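Local coordinates for protein 1-pyrroline-5-carboxylate dehydrogenase (PDB 1UZB) that probably catalyses the NAD-dependent oxidation of the proline-breakdown intermediate delta1-pyrroline-5-carboxylate, through its open-chain semialdehyde, to glutamate, at residues A82-F87 against L174-V179; I253-F258 against R284-T289. All coordinates share one frame; numbering follows the deposited sequence. Where two conformers were deposited one is given.

Contact 1 (A82-F87 against L174-V179); sequences AAWKAF and LGAGVV
W84 and F87, one helical turn apart, each lay a ring face over the backbone of 174-179. The A176 methyl sits over the five-membered ring of W84, CB 3.7 Å from its centroid and 12° off the normal, a CH-pi contact. The six-membered part of the indole runs on over the peptide that follows G175, and CH2 stops 3.5 Å from A176 N. F87 makes the second CH-pi contact: G175 CA stands over the middle of its ring, 3.4 Å from the centroid. With CG anti to the backbone N (chi1 178°), the phenyl ring extends from the helix to lie against that glycine. G175 must be small: a beta carbon would collide with W84 CH2 and, at these backbone angles, with the carbonyl O of L174. Beside the rings, A83 CB meets A176 CB at 3.7 Å. Were W84 replaced by an alanine, the A176 methyl would probably lose its cover and R252 both its cation-pi partner and the indole N-H that its carbonyl accepts. Helix 73-90 packs on strand 165-180 at G175 and A176, flanked by strands 203-207 and 255-259: T203 touches F87 and A176, while R254, ahead of 255-259, pairs with A176 through the backbone.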
loop_
_atom_site.group_PDB
_atom_site.type_symbol
_atom_site.label_atom_id
_atom_site.label_comp_id
_atom_site.label_asym_id
_atom_site.label_seq_id
_atom_site.Cartn_x
_atom_site.Cartn_y
_atom_site.Cartn_z
ATOM N N ALA A 82 19.286 -37.215 -13.477
ATOM C CA ALA A 82 20.058 -36.017 -13.171
ATOM C C ALA A 82 19.151 -34.883 -12.706
ATOM O O ALA A 82 19.493 -34.144 -11.782
ATOM C CB ALA A 82 20.855 -35.578 -14.394
ATOM N N ALA A 83 17.992 -34.754 -13.344
ATOM C CA ALA A 83 17.040 -33.704 -13.004
ATOM C C ALA A 83 16.483 -33.863 -11.593
ATOM O O ALA A 83 16.312 -32.875 -10.874
ATOM C CB ALA A 83 15.907 -33.685 -14.020
ATOM N N TRP A 84 16.194 -35.096 -11.185
ATOM C CA TRP A 84 15.668 -35.305 -9.843
ATOM C C TRP A 84 16.748 -35.099 -8.795
ATOM O O TRP A 84 16.487 -34.572 -7.716
ATOM C CB TRP A 84 15.057 -36.699 -9.695
ATOM C CG TRP A 84 13.651 -36.762 -10.201
ATOM C CD1 TRP A 84 13.207 -37.411 -11.315
ATOM C CD2 TRP A 84 12.507 -36.117 -9.627
ATOM N NE1 TRP A 84 11.857 -37.208 -11.474
ATOM C CE2 TRP A 84 11.402 -36.418 -10.452
ATOM C CE3 TRP A 84 12.309 -35.315 -8.494
ATOM C CZ2 TRP A 84 10.113 -35.944 -10.183
ATOM C CZ3 TRP A 84 11.018 -34.843 -8.225
ATOM C CH2 TRP A 84 9.941 -35.162 -9.070
ATOM N N LYS A 85 17.968 -35.518 -9.112
ATOM C CA LYS A 85 19.070 -35.339 -8.179
ATOM C C LYS A 85 19.312 -33.842 -7.976
ATOM O O LYS A 85 19.539 -33.382 -6.857
ATOM C CB LYS A 85 20.333 -36.014 -8.720
ATOM C CG LYS A 85 21.514 -35.969 -7.772
ATOM C CD LYS A 85 22.707 -36.708 -8.348
ATOM C CE LYS A 85 23.874 -36.696 -7.378
ATOM N NZ LYS A 85 23.521 -37.365 -6.094
ATOM N N ALA A 86 19.245 -33.080 -9.064
ATOM C CA ALA A 86 19.452 -31.639 -8.991
ATOM C C ALA A 86 18.319 -30.958 -8.223
ATOM O O ALA A 86 18.551 -30.036 -7.435
ATOM C CB ALA A 86 19.554 -31.058 -10.398
ATOM N N PHE A 87 17.095 -31.420 -8.449
ATOM C CA PHE A 87 15.932 -30.847 -7.783
ATOM C C PHE A 87 16.087 -30.821 -6.265
ATOM O O PHE A 87 15.712 -29.843 -5.616
ATOM C CB PHE A 87 14.676 -31.636 -8.151
ATOM C CG PHE A 87 13.432 -31.150 -7.463
ATOM C CD1 PHE A 87 12.874 -29.915 -7.786
ATOM C CD2 PHE A 87 12.814 -31.928 -6.491
ATOM C CE1 PHE A 87 11.716 -29.467 -7.147
ATOM C CE2 PHE A 87 11.658 -31.490 -5.847
ATOM C CZ PHE A 87 11.109 -30.260 -6.174
ATOM N N LEU A 174 7.378 -28.242 -7.918
ATOM C CA LEU A 174 6.856 -29.593 -8.104
ATOM C C LEU A 174 7.897 -30.696 -8.225
ATOM O O LEU A 174 7.764 -31.746 -7.598
ATOM C CB LEU A 174 5.956 -29.627 -9.341
ATOM C CG LEU A 174 4.809 -28.615 -9.387
ATOM C CD1 LEU A 174 4.125 -28.667 -10.746
ATOM C CD2 LEU A 174 3.828 -28.918 -8.268
ATOM N N GLY A 175 8.917 -30.473 -9.048
ATOM C CA GLY A 175 9.947 -31.480 -9.232
ATOM C C GLY A 175 10.567 -31.381 -10.610
ATOM O O GLY A 175 10.793 -30.283 -11.114
ATOM N N ALA A 176 10.848 -32.533 -11.212
ATOM C CA ALA A 176 11.444 -32.588 -12.543
ATOM C C ALA A 176 10.349 -32.810 -13.576
ATOM O O ALA A 176 9.501 -33.690 -13.413
ATOM C CB ALA A 176 12.470 -33.719 -12.618
ATOM N N GLY A 177 10.375 -32.007 -14.635
ATOM C CA GLY A 177 9.377 -32.130 -15.683
ATOM C C GLY A 177 9.982 -32.078 -17.071
ATOM O O GLY A 177 11.189 -31.888 -17.233
ATOM N N VAL A 178 9.140 -32.256 -18.081
ATOM C CA VAL A 178 9.609 -32.226 -19.455
ATOM C C VAL A 178 8.987 -31.075 -20.239
ATOM O O VAL A 178 7.804 -30.746 -20.070
ATOM C CB VAL A 178 9.313 -33.572 -20.180
ATOM C CG1 VAL A 178 7.821 -33.868 -20.155
ATOM C CG2 VAL A 178 9.828 -33.520 -21.617
ATOM N N VAL A 179 9.813 -30.454 -21.073
ATOM C CA VAL A 179 9.395 -29.355 -21.928
ATOM C C VAL A 179 9.499 -29.828 -23.376
ATOM O O VAL A 179 10.539 -30.339 -23.797
ATOM C CB VAL A 179 10.305 -28.117 -21.725
ATOM C CG1 VAL A 179 10.118 -27.122 -22.866
ATOM C CG2 VAL A 179 9.977 -27.456 -20.395
#

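Contact 2 (I253-F258 against R284-T289); sequences IRFINF and RAYVET
Strands 255-258 and 284-288 are the two parallel strands of a beta-alpha-beta unit, joined across their edges by a ladder of backbone hydrogen bonds. I256 takes part through both its polar atoms, its N donating to R284 O and its O accepting from Y286 N at 2.8 Å. Two residues on, F258 repeats the pattern, its N donating to Y286 O and its O accepting from E288 N. At the opening end the bond from R284 N to R254 O is weak, 3.5 Å long. The axes are nearly parallel (3°), and the register runs from F255 beside R284 to F258 beside V287.

Helix 262-272 makes the crossover between the strands, as in the Rossmann-type coenzyme-binding domain of aldehyde dehydrogenases, and covers I256, F258 and A285 on the face they share with V287; I268 touches both I256 and F258. On this face the F258 ring presents its edge to V287, CD2 lying 4.0 Å from V287 CB, and T289 CG2 also approaches that edge. F258 CG is anti to the backbone N (chi1 169°), which carries the ring along the strand to these neighbours.

The other face holds F255, N257, R284 and Y286. Y286 has two conformers, and its side-chain contacts hold for the one described. F255 CD2 comes in the plane of the tyrosine ring at its edge, 3.8 Å from Y286 CE1, and the two side chains cross obliquely. The N257 amide stands nearly upright to the same ring, the planes 84° apart, with OD1 3.7 Å from Y286 CB. Its ND2 bonds to Y502 OH and M193 O, while the Y286 hydroxyl and R284 NH1 both reach L505 O. F282 of the second subunit packs on V287 and T289.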
loop_
_atom_site.group_PDB
_atom_site.type_symbol
_atom_site.label_atom_id
_atom_site.label_comp_id
_atom_site.label_asym_id
_atom_site.label_seq_id
_atom_site.Cartn_x
_atom_site.Cartn_y
_atom_site.Cartn_z
ATOM N N ILE A 253 7.846 -38.455 -14.179
ATOM C CA ILE A 253 7.811 -37.111 -14.751
ATOM C C ILE A 253 6.680 -36.401 -14.003
ATOM O O ILE A 253 5.544 -36.880 -13.970
ATOM C CB ILE A 253 7.555 -37.151 -16.279
ATOM C CG1 ILE A 253 8.895 -37.263 -17.009
ATOM C CG2 ILE A 253 6.799 -35.908 -16.737
ATOM C CD1 ILE A 253 9.765 -36.009 -16.916
ATOM N N ARG A 254 7.001 -35.268 -13.383
ATOM C CA ARG A 254 6.025 -34.529 -12.583
ATOM C C ARG A 254 5.082 -33.619 -13.359
ATOM O O ARG A 254 3.914 -33.470 -12.998
ATOM C CB ARG A 254 6.752 -33.709 -11.511
ATOM C CG ARG A 254 5.828 -33.038 -10.499
ATOM C CD ARG A 254 5.139 -34.073 -9.630
ATOM N NE ARG A 254 4.100 -33.539 -8.752
ATOM C CZ ARG A 254 2.865 -33.245 -9.144
ATOM N NH1 ARG A 254 1.986 -32.782 -8.265
ATOM N NH2 ARG A 254 2.503 -33.407 -10.412
ATOM N N PHE A 255 5.593 -32.991 -14.410
ATOM C CA PHE A 255 4.775 -32.102 -15.217
ATOM C C PHE A 255 5.256 -32.086 -16.648
ATOM O O PHE A 255 6.389 -32.470 -16.940
ATOM C CB PHE A 255 4.793 -30.671 -14.656
ATOM C CG PHE A 255 6.161 -30.033 -14.622
ATOM C CD1 PHE A 255 6.964 -30.142 -13.494
ATOM C CD2 PHE A 255 6.648 -29.325 -15.722
ATOM C CE1 PHE A 255 8.230 -29.557 -13.454
ATOM C CE2 PHE A 255 7.914 -28.736 -15.691
ATOM C CZ PHE A 255 8.705 -28.852 -14.555
ATOM N N ILE A 256 4.385 -31.623 -17.533
ATOM C CA ILE A 256 4.691 -31.541 -18.951
ATOM C C ILE A 256 4.286 -30.159 -19.434
ATOM O O ILE A 256 3.160 -29.726 -19.202
ATOM C CB ILE A 256 3.889 -32.590 -19.748
ATOM C CG1 ILE A 256 4.204 -33.992 -19.227
ATOM C CG2 ILE A 256 4.216 -32.495 -21.229
ATOM C CD1 ILE A 256 3.067 -34.979 -19.426
ATOM N N ASN A 257 5.215 -29.460 -20.077
ATOM C CA ASN A 257 4.940 -28.136 -20.615
ATOM C C ASN A 257 5.098 -28.309 -22.125
ATOM O O ASN A 257 6.191 -28.597 -22.615
ATOM C CB ASN A 257 5.941 -27.121 -20.053
ATOM C CG ASN A 257 5.452 -25.688 -20.169
ATOM O OD1 ASN A 257 4.299 -25.433 -20.520
ATOM N ND2 ASN A 257 6.333 -24.742 -19.864
ATOM N N PHE A 258 3.997 -28.152 -22.852
ATOM C CA PHE A 258 3.995 -28.353 -24.293
ATOM C C PHE A 258 3.389 -27.225 -25.106
ATOM O O PHE A 258 2.388 -26.625 -24.716
ATOM C CB PHE A 258 3.228 -29.641 -24.615
ATOM C CG PHE A 258 2.918 -29.823 -26.077
ATOM C CD1 PHE A 258 3.859 -30.372 -26.938
ATOM C CD2 PHE A 258 1.674 -29.453 -26.588
ATOM C CE1 PHE A 258 3.569 -30.555 -28.288
ATOM C CE2 PHE A 258 1.372 -29.630 -27.940
ATOM C CZ PHE A 258 2.321 -30.182 -28.789
ATOM N N ARG A 284 0.680 -32.749 -14.000
ATOM C CA ARG A 284 0.162 -31.491 -14.500
ATOM C C ARG A 284 0.672 -31.394 -15.928
ATOM O O ARG A 284 1.838 -31.674 -16.199
ATOM C CB ARG A 284 0.680 -30.309 -13.686
ATOM C CG ARG A 284 0.139 -30.254 -12.276
ATOM C CD ARG A 284 0.450 -28.917 -11.636
ATOM N NE ARG A 284 0.044 -28.896 -10.235
ATOM C CZ ARG A 284 0.201 -27.854 -9.428
ATOM N NH1 ARG A 284 0.754 -26.735 -9.878
ATOM N NH2 ARG A 284 -0.186 -27.936 -8.162
ATOM N N ALA A 285 -0.216 -31.029 -16.843
ATOM C CA ALA A 285 0.144 -30.883 -18.245
ATOM C C ALA A 285 -0.396 -29.557 -18.742
ATOM O O ALA A 285 -1.603 -29.299 -18.670
ATOM C CB ALA A 285 -0.438 -32.027 -19.065
ATOM N N TYR A 286 0.504 -28.714 -19.230
ATOM C CA TYR A 286 0.132 -27.411 -19.755
ATOM C C TYR A 286 0.367 -27.476 -21.251
ATOM O O TYR A 286 1.448 -27.849 -21.697
ATOM C CB TYR A 286 0.989 -26.325 -19.098
ATOM C CG TYR A 286 1.518 -26.681 -17.718
ATOM C CD1 TYR A 286 2.752 -27.311 -17.566
ATOM C CD2 TYR A 286 0.785 -26.392 -16.567
ATOM C CE1 TYR A 286 3.244 -27.643 -16.304
ATOM C CE2 TYR A 286 1.269 -26.719 -15.300
ATOM C CZ TYR A 286 2.502 -27.343 -15.175
ATOM O OH TYR A 286 3.005 -27.652 -13.928
ATOM N N VAL A 287 -0.660 -27.147 -22.028
ATOM C CA VAL A 287 -0.536 -27.208 -23.474
ATOM C C VAL A 287 -1.068 -25.972 -24.198
ATOM O O VAL A 287 -2.112 -25.425 -23.840
ATOM C CB VAL A 287 -1.263 -28.458 -24.030
ATOM C CG1 VAL A 287 -0.732 -29.719 -23.353
ATOM C CG2 VAL A 287 -2.761 -28.333 -23.809
ATOM N N GLU A 288 -0.316 -25.519 -25.198
ATOM C CA GLU A 288 -0.701 -24.386 -26.042
ATOM C C GLU A 288 -0.756 -25.071 -27.397
ATOM O O GLU A 288 0.273 -25.511 -27.917
ATOM C CB GLU A 288 0.370 -23.289 -26.015
ATOM C CG GLU A 288 -0.068 -21.948 -26.603
ATOM C CD GLU A 288 0.346 -21.757 -28.054
ATOM O OE1 GLU A 288 -0.248 -22.399 -28.948
ATOM O OE2 GLU A 288 1.278 -20.962 -28.295
ATOM N N THR A 289 -1.955 -25.154 -27.965
ATOM C CA THR A 289 -2.175 -25.894 -29.200
ATOM C C THR A 289 -2.608 -25.197 -30.487
ATOM O O THR A 289 -3.307 -25.799 -31.307
ATOM C CB THR A 289 -3.166 -27.026 -28.911
ATOM O OG1 THR A 289 -4.257 -26.505 -28.138
ATOM C CG2 THR A 289 -2.488 -28.132 -28.115
#

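How the contacts relate
Following the chain, helix 73-90 is the first element to enter either contact, and contact 1 closes a largely helical loop of 86 residues when 174-179, late in strand 165-180, packs on it. Contact 2 opens later and closes a much shorter loop of 25 residues, the crossover through helix 262-272. The two are in series, neither nested nor crossed. They meet in one sheet, where strand 165-180 lies beside strand 255-259, with probable backbone hydrogen bonds from R254 N to A176 O and from N257 N to V178 O. Side chains join them too, as L174 CD1 packs on Y286 OH in the conformer described. A continuous path therefore runs from helix 73-90 through three neighbouring parallel strands, ending at 284-288.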